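Local coordinates for protein N-alpha-acetyltransferase 35, NatC auxiliary subunit (Saccharomyces cerevisiae, PDB 6YGA) that serves as the auxiliary subunit of the NatC N-terminal acetyltransferase, which acetylates the N-terminal methionine of the L-A virus Gag protein, at residues A629-F632 / I633-V637. Residues are numbered along the deposited sequence; the frame is centred on the assembly and turned at random.
Sequences ATNF and IETEV. With EDO (1,2-ethanediol), chain Y.
Phe632 and Glu636 lie side by side one turn apart on the long alpha-helix 619-653, an i to i+4 pair within the TPR-like part of the chain. In both, CG is anti to the backbone N, so that they point outward in the same direction. That torsion (chi1 171° in Phe632) swings the ring under CB of Glu636, a CH-pi contact 4.2 Å from the centroid, displaced toward the rim. A bend at chi2 of Glu636 carries its chain on past the ring, with Glu636 CG 4.0 Å from Phe632 CZ. Ring and carboxylate planes are 8° apart. Glutamate suits this place because its CB lies over the ring while CG passes the rim and Glu636 OE2 reaches a hydrogen bond with Ser550 OG of helix 511-564. Glu636 OE2 also accepts one from O2 of a 1,2-ethanediol, probably from the crystallisation liquor, at 3.0 Å. Phe632 also meets the ring of Phe557 on helix 511-564, while Ile633, a branched apolar residue fit for a buried position, packs on Ser689 of helix 668-701. Thr630 and Glu634 touch the latter too, so this turn packs against both helices.

Main-chain bonds of the regular helix run beneath, among them Glu636 N to Phe632 O at 2.7 Å. On a more exposed side, Thr635 adds a side-chain bond of its own. Its hydroxyl stands beside its backbone N (chi1 -63°), a position from which a helical threonine can reach back one turn. Asn631 O thus accepts two donors from opposite faces of its carbonyl plane, Thr635 N at 2.9 Å and Thr635 OG1 at 2.8 Å.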
ATOM      1  N   ALA B 629     -31.196 -10.043 -25.099  1.00 47.16           N
ATOM      2  CA  ALA B 629     -30.084  -9.737 -24.205  1.00 45.39           C
ATOM      3  C   ALA B 629     -30.169  -8.309 -23.677  1.00 46.89           C
ATOM      4  O   ALA B 629     -29.931  -8.066 -22.488  1.00 46.45           O
ATOM      5  CB  ALA B 629     -28.755  -9.965 -24.921  1.00 41.91           C
ATOM      6  N   THR B 630     -30.501  -7.349 -24.544  1.00 45.90           N
ATOM      7  CA  THR B 630     -30.604  -5.967 -24.089  1.00 44.55           C
ATOM      8  C   THR B 630     -31.813  -5.774 -23.185  1.00 45.06           C
ATOM      9  O   THR B 630     -31.748  -5.021 -22.206  1.00 45.96           O
ATOM     10  CB  THR B 630     -30.665  -5.020 -25.285  1.00 43.78           C
ATOM     11  OG1 THR B 630     -31.868  -5.253 -26.028  1.00 45.22           O
ATOM     12  CG2 THR B 630     -29.469  -5.249 -26.182  1.00 41.46           C
ATOM     13  N   ASN B 631     -32.926  -6.447 -23.490  1.00 44.96           N
ATOM     14  CA  ASN B 631     -34.099  -6.340 -22.631  1.00 46.30           C
ATOM     15  C   ASN B 631     -33.827  -6.916 -21.249  1.00 44.11           C
ATOM     16  O   ASN B 631     -34.350  -6.405 -20.252  1.00 46.56           O
ATOM     17  CB  ASN B 631     -35.297  -7.033 -23.282  1.00 53.38           C
ATOM     18  CG  ASN B 631     -36.541  -6.984 -22.417  1.00 56.93           C
ATOM     19  OD1 ASN B 631     -37.128  -5.921 -22.209  1.00 59.44           O
ATOM     20  ND2 ASN B 631     -36.957  -8.140 -21.919  1.00 57.29           N
ATOM     21  N   PHE B 632     -32.998  -7.958 -21.157  1.00 40.34           N
ATOM     22  CA  PHE B 632     -32.641  -8.487 -19.844  1.00 41.09           C
ATOM     23  C   PHE B 632     -31.832  -7.475 -19.044  1.00 41.74           C
ATOM     24  O   PHE B 632     -32.067  -7.298 -17.842  1.00 40.13           O
ATOM     25  CB  PHE B 632     -31.866  -9.797 -19.984  1.00 42.14           C
ATOM     26  CG  PHE B 632     -31.292 -10.292 -18.687  1.00 43.09           C
ATOM     27  CD1 PHE B 632     -32.048 -11.079 -17.838  1.00 44.02           C
ATOM     28  CD2 PHE B 632     -30.001  -9.956 -18.312  1.00 46.29           C
ATOM     29  CE1 PHE B 632     -31.527 -11.527 -16.642  1.00 43.55           C
ATOM     30  CE2 PHE B 632     -29.477 -10.399 -17.116  1.00 46.36           C
ATOM     31  CZ  PHE B 632     -30.242 -11.188 -16.281  1.00 45.18           C
ATOM     32  N   ILE B 633     -30.869  -6.810 -19.689  1.00 40.81           N
ATOM     33  CA  ILE B 633     -30.032  -5.833 -18.993  1.00 39.42           C
ATOM     34  C   ILE B 633     -30.886  -4.705 -18.426  1.00 41.70           C
ATOM     35  O   ILE B 633     -30.761  -4.339 -17.251  1.00 40.13           O
ATOM     36  CB  ILE B 633     -28.940  -5.298 -19.937  1.00 38.62           C
ATOM     37  CG1 ILE B 633     -27.865  -6.364 -20.163  1.00 37.54           C
ATOM     38  CG2 ILE B 633     -28.327  -4.012 -19.391  1.00 36.61           C
ATOM     39  CD1 ILE B 633     -26.712  -5.897 -21.025  1.00 39.44           C
ATOM     40  N   GLU B 634     -31.778  -4.148 -19.248  1.00 44.08           N
ATOM     41  CA  GLU B 634     -32.636  -3.061 -18.784  1.00 50.60           C
ATOM     42  C   GLU B 634     -33.603  -3.538 -17.708  1.00 49.57           C
ATOM     43  O   GLU B 634     -33.829  -2.837 -16.715  1.00 50.40           O
ATOM     44  CB  GLU B 634     -33.401  -2.455 -19.961  1.00 59.05           C
ATOM     45  CG  GLU B 634     -32.520  -2.012 -21.117  1.00 64.55           C
ATOM     46  CD  GLU B 634     -33.310  -1.373 -22.242  1.00 71.15           C
ATOM     47  OE1 GLU B 634     -34.435  -0.898 -21.982  1.00 73.92           O
ATOM     48  OE2 GLU B 634     -32.806  -1.345 -23.383  1.00 75.42           O
ATOM     49  N   THR B 635     -34.184  -4.727 -17.886  1.00 46.70           N
ATOM     50  CA  THR B 635     -35.144  -5.234 -16.911  1.00 42.98           C
ATOM     51  C   THR B 635     -34.463  -5.556 -15.588  1.00 41.10           C
ATOM     52  O   THR B 635     -34.973  -5.213 -14.515  1.00 42.24           O
ATOM     53  CB  THR B 635     -35.855  -6.469 -17.465  1.00 45.85           C
ATOM     54  OG1 THR B 635     -36.597  -6.104 -18.635  1.00 50.54           O
ATOM     55  CG2 THR B 635     -36.810  -7.047 -16.435  1.00 47.28           C
ATOM     56  N   GLU B 636     -33.297  -6.207 -15.647  1.00 38.78           N
ATOM     57  CA  GLU B 636     -32.600  -6.596 -14.427  1.00 39.38           C
ATOM     58  C   GLU B 636     -32.023  -5.390 -13.695  1.00 41.31           C
ATOM     59  O   GLU B 636     -31.961  -5.390 -12.461  1.00 42.47           O
ATOM     60  CB  GLU B 636     -31.499  -7.605 -14.751  1.00 41.41           C
ATOM     61  CG  GLU B 636     -30.982  -8.371 -13.546  1.00 47.16           C
ATOM     62  CD  GLU B 636     -32.027  -9.297 -12.948  1.00 51.36           C
ATOM     63  OE1 GLU B 636     -33.052  -9.565 -13.611  1.00 53.23           O
ATOM     64  OE2 GLU B 636     -31.820  -9.762 -11.808  1.00 52.49           O
ATOM     65  N   VAL B 637     -31.605  -4.354 -14.429  1.00 39.88           N
ATOM     66  CA  VAL B 637     -31.126  -3.140 -13.773  1.00 40.48           C
ATOM     67  C   VAL B 637     -32.228  -2.529 -12.918  1.00 41.73           C
ATOM     68  O   VAL B 637     -31.998  -2.154 -11.763  1.00 44.23           O
ATOM     69  CB  VAL B 637     -30.578  -2.142 -14.813  1.00 40.47           C
ATOM     70  CG1 VAL B 637     -30.561  -0.736 -14.245  1.00 41.98           C
ATOM     71  CG2 VAL B 637     -29.172  -2.546 -15.236  1.00 37.12           C
TER
HETATM   72  C1  EDO Y 814     -32.144  -9.172  -7.041  1.00 70.20           C
HETATM   73  O1  EDO Y 814     -31.532  -8.616  -5.871  1.00 72.29           O
HETATM   74  C2  EDO Y 814     -32.161  -8.145  -8.165  1.00 68.88           C
HETATM   75  O2  EDO Y 814     -32.963  -8.656  -9.236  1.00 69.66           O